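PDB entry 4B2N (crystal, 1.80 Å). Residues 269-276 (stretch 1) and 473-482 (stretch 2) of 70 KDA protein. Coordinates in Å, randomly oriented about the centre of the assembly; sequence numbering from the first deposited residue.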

# COMPACT_ATOMS: atom_id res chain seq x y z
N LEU A 269 -1.37 9.56 -23.06
CA LEU A 269 -2.59 8.78 -23.06
C LEU A 269 -2.83 8.36 -24.53
O LEU A 269 -3.15 9.17 -25.37
CB LEU A 269 -3.78 9.62 -22.57
CG LEU A 269 -5.18 8.99 -22.60
CD1 LEU A 269 -5.20 7.71 -21.77
CD2 LEU A 269 -6.26 9.95 -22.09
N ALA A 270 -2.64 7.10 -24.82
CA ALA A 270 -2.73 6.60 -26.19
C ALA A 270 -3.00 5.10 -26.05
O ALA A 270 -2.08 4.30 -26.02
CB ALA A 270 -1.40 6.87 -26.92
N PRO A 271 -4.26 4.72 -25.92
CA PRO A 271 -4.62 3.35 -25.65
C PRO A 271 -4.22 2.43 -26.76
O PRO A 271 -4.22 2.88 -27.91
CB PRO A 271 -6.16 3.45 -25.58
CG PRO A 271 -6.32 4.75 -24.94
CD PRO A 271 -5.44 5.58 -25.82
N SER A 272 -3.86 1.19 -26.43
CA SER A 272 -3.49 0.22 -27.50
C SER A 272 -3.81 -1.13 -26.98
O SER A 272 -3.79 -1.34 -25.78
CB SER A 272 -1.97 0.30 -27.78
OG SER A 272 -1.48 -0.74 -28.64
N LEU A 273 -4.07 -2.07 -27.90
CA LEU A 273 -4.21 -3.50 -27.54
C LEU A 273 -2.83 -4.18 -27.35
O LEU A 273 -2.77 -5.23 -26.79
CB LEU A 273 -4.90 -4.24 -28.70
CG LEU A 273 -6.32 -3.76 -29.01
CD1 LEU A 273 -6.91 -4.47 -30.23
CD2 LEU A 273 -7.08 -4.12 -27.74
N LEU A 274 -1.74 -3.60 -27.82
CA LEU A 274 -0.52 -4.37 -28.13
C LEU A 274 0.32 -4.75 -26.93
O LEU A 274 1.13 -5.73 -26.95
CB LEU A 274 0.35 -3.53 -29.08
CG LEU A 274 0.10 -3.84 -30.53
CD1 LEU A 274 -1.34 -3.57 -30.78
CD2 LEU A 274 0.91 -2.88 -31.32
N GLU A 275 0.17 -3.99 -25.86
CA GLU A 275 0.95 -4.29 -24.65
C GLU A 275 0.14 -4.69 -23.42
O GLU A 275 0.68 -4.95 -22.37
CB GLU A 275 1.86 -3.11 -24.32
CG GLU A 275 2.88 -2.86 -25.43
CD GLU A 275 3.96 -1.90 -24.93
OE1 GLU A 275 4.95 -2.38 -24.27
OE2 GLU A 275 3.82 -0.68 -25.16
N TYR A 276 -1.17 -4.71 -23.57
CA TYR A 276 -2.06 -5.16 -22.51
C TYR A 276 -2.34 -6.65 -22.63
O TYR A 276 -2.90 -7.09 -23.64
CB TYR A 276 -3.35 -4.42 -22.70
CG TYR A 276 -4.36 -4.63 -21.59
CD1 TYR A 276 -3.99 -4.47 -20.24
CD2 TYR A 276 -5.68 -4.95 -21.91
CE1 TYR A 276 -4.95 -4.65 -19.21
CE2 TYR A 276 -6.63 -5.16 -20.92
CZ TYR A 276 -6.29 -4.99 -19.57
OH TYR A 276 -7.28 -5.18 -18.60
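Stretch 2 (473-482) RRVPRAIYNN

A single buried carboxylate, that of E275, gathers three side chains from successive turns of a helix roughly two hundred residues away in sequence. R474, R477 and N481 all reach it, and its two oxygens divide the work. OE2 accepts from R474 NH1 at 2.9 Å and from R477 NE at 3.0 Å, while OE1 accepts from R477 NH2 at 2.9 Å and from N481 ND2 at 2.8 Å. R477 thus grips the glutamate with two nitrogens of one guanidinium, and its N-H from NE points almost straight at OE2, at an angle of 173°. Both arginines form salt bridges with E275. The example illustrates a general principle: one charged group on an irregular segment can engage several donors of a helix when these stand three or four residues apart, and so fall on one side.

Stretch 2 supplies that spacing. It is helical from 473 to 481, continuing a helix that begins earlier in the chain, and carries the usual backbone bonds from residue i+4 to residue i, such as A478 N to R474 O at 2.8 Å and N481 N to R477 O at 2.7 Å. P476, whose nitrogen has no hydrogen to give, leaves a kink where the bond to the preceding turn is missing, and its CA-to-CB bond points away from stretch 1. N482 is the first residue to leave helical phi/psi. Stretch 1 is neither helix nor strand, so the packing is that of an irregular segment on a helix; the CA atoms of E275 and A478, at 5.8 Å, mark the nearest backbone register. Followed from A270 to E275, the partners run broadly from R474 toward N481, so the two chains progress in the same general sense.

R474 extends the contact back along stretch 1. Its NH2 donates to the carbonyl oxygen A270 O at 2.9 Å, and a water links the same oxygen to the arginine, donating to A270 O at 2.9 Å and accepting from R474 NE at 2.8 Å. A270 O and E275 OE2 both lie near the guanidinium plane, where its N-H groups point. One face is covered instead by S272, whose CB comes within 3.3 Å of R474 NE. The serine hydroxyl serves its own segment: L274 N donates to S272 OG at 3.0 Å, a bond within the turn that precedes E275.

L274 adds the apolar part. Its CD2 lies 3.4 Å from R474 CB and 3.6 Å from V475 CG2, although the CA-to-CB bond of V475 points away from stretch 1. The small side chain of A478 lies close to the leucine backbone, with A478 CB 3.4 Å from L274 O and 4.1 Å from L274 CB. A second water lies 2.7 Å from L274 O and accepts from N481 ND2 at 3.1 Å. Together the two segments bury 453 Å², and E275 gives up the largest share.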

# COMPACT_ATOMS: atom_id res chain seq x y z
N ARG A 473 5.30 2.99 -32.37
CA ARG A 473 6.23 2.32 -31.42
C ARG A 473 5.64 1.08 -30.74
O ARG A 473 6.42 0.18 -30.31
CB ARG A 473 6.64 3.30 -30.28
CG ARG A 473 7.62 4.40 -30.75
CD ARG A 473 7.97 5.38 -29.63
NE ARG A 473 6.84 6.04 -28.95
CZ ARG A 473 6.45 7.29 -29.20
NH1 ARG A 473 7.02 7.97 -30.19
NH2 ARG A 473 5.50 7.87 -28.46
N ARG A 474 4.32 1.07 -30.55
CA ARG A 474 3.65 -0.14 -29.92
C ARG A 474 4.04 -1.49 -30.54
O ARG A 474 4.22 -2.53 -29.84
CB ARG A 474 2.10 0.01 -29.94
CG ARG A 474 1.61 1.09 -29.00
CD ARG A 474 1.75 0.67 -27.52
NE ARG A 474 0.89 1.58 -26.75
CZ ARG A 474 0.63 1.45 -25.48
NH1 ARG A 474 1.20 0.48 -24.79
NH2 ARG A 474 -0.26 2.28 -24.93
N VAL A 475 4.15 -1.52 -31.87
CA VAL A 475 4.35 -2.81 -32.56
C VAL A 475 5.74 -3.41 -32.23
O VAL A 475 5.84 -4.52 -31.72
CB VAL A 475 4.10 -2.66 -34.08
CG1 VAL A 475 4.34 -3.99 -34.76
CG2 VAL A 475 2.67 -2.18 -34.36
N PRO A 476 6.85 -2.66 -32.49
CA PRO A 476 8.14 -3.25 -32.17
C PRO A 476 8.29 -3.39 -30.68
O PRO A 476 9.00 -4.26 -30.26
CB PRO A 476 9.20 -2.22 -32.64
CG PRO A 476 8.42 -0.97 -32.88
CD PRO A 476 7.04 -1.42 -33.25
N ARG A 477 7.60 -2.58 -29.88
CA ARG A 477 7.61 -2.88 -28.39
C ARG A 477 7.02 -4.26 -28.07
O ARG A 477 7.64 -5.11 -27.33
CB ARG A 477 6.85 -1.76 -27.64
CG ARG A 477 7.71 -0.45 -27.50
CD ARG A 477 6.95 0.66 -26.72
NE ARG A 477 6.66 0.09 -25.41
CZ ARG A 477 7.49 -0.05 -24.39
NH1 ARG A 477 8.74 0.42 -24.44
NH2 ARG A 477 7.07 -0.72 -23.31
N ALA A 478 5.84 -4.52 -28.63
CA ALA A 478 5.14 -5.82 -28.41
C ALA A 478 6.01 -6.98 -28.92
O ALA A 478 6.05 -8.05 -28.32
CB ALA A 478 3.77 -5.81 -29.12
N ILE A 479 6.72 -6.76 -30.03
CA ILE A 479 7.64 -7.75 -30.52
C ILE A 479 8.74 -8.07 -29.51
O ILE A 479 9.03 -9.26 -29.20
CB ILE A 479 8.24 -7.32 -31.87
CG1 ILE A 479 7.13 -7.40 -32.96
CG2 ILE A 479 9.42 -8.24 -32.21
CD1 ILE A 479 7.53 -6.57 -34.19
N TYR A 480 9.36 -7.03 -28.97
CA TYR A 480 10.32 -7.21 -27.90
C TYR A 480 9.66 -7.91 -26.70
O TYR A 480 10.23 -8.88 -26.15
CB TYR A 480 10.92 -5.87 -27.39
CG TYR A 480 11.72 -6.13 -26.16
CD1 TYR A 480 12.92 -6.85 -26.23
CD2 TYR A 480 11.24 -5.71 -24.89
CE1 TYR A 480 13.62 -7.18 -25.07
CE2 TYR A 480 11.96 -5.99 -23.73
CZ TYR A 480 13.15 -6.73 -23.84
OH TYR A 480 13.82 -6.98 -22.68
N ASN A 481 8.49 -7.45 -26.30
CA ASN A 481 7.77 -8.05 -25.14
C ASN A 481 7.53 -9.58 -25.31
O ASN A 481 7.53 -10.37 -24.32
CB ASN A 481 6.44 -7.34 -24.93
CG ASN A 481 6.63 -5.89 -24.49
OD1 ASN A 481 7.74 -5.48 -24.14
ND2 ASN A 481 5.52 -5.12 -24.49
N ASN A 482 7.45 -9.99 -26.58
CA ASN A 482 7.17 -11.39 -26.92
C ASN A 482 8.44 -12.10 -27.38
O ASN A 482 8.39 -13.10 -28.10
CB ASN A 482 6.03 -11.45 -27.97
CG ASN A 482 4.65 -10.98 -27.39
OD1 ASN A 482 4.25 -9.73 -27.33
ND2 ASN A 482 3.90 -11.97 -26.95
O HOH W 1 -0.01 3.90 -27.95
O HOH W 2 3.29 -6.87 -25.70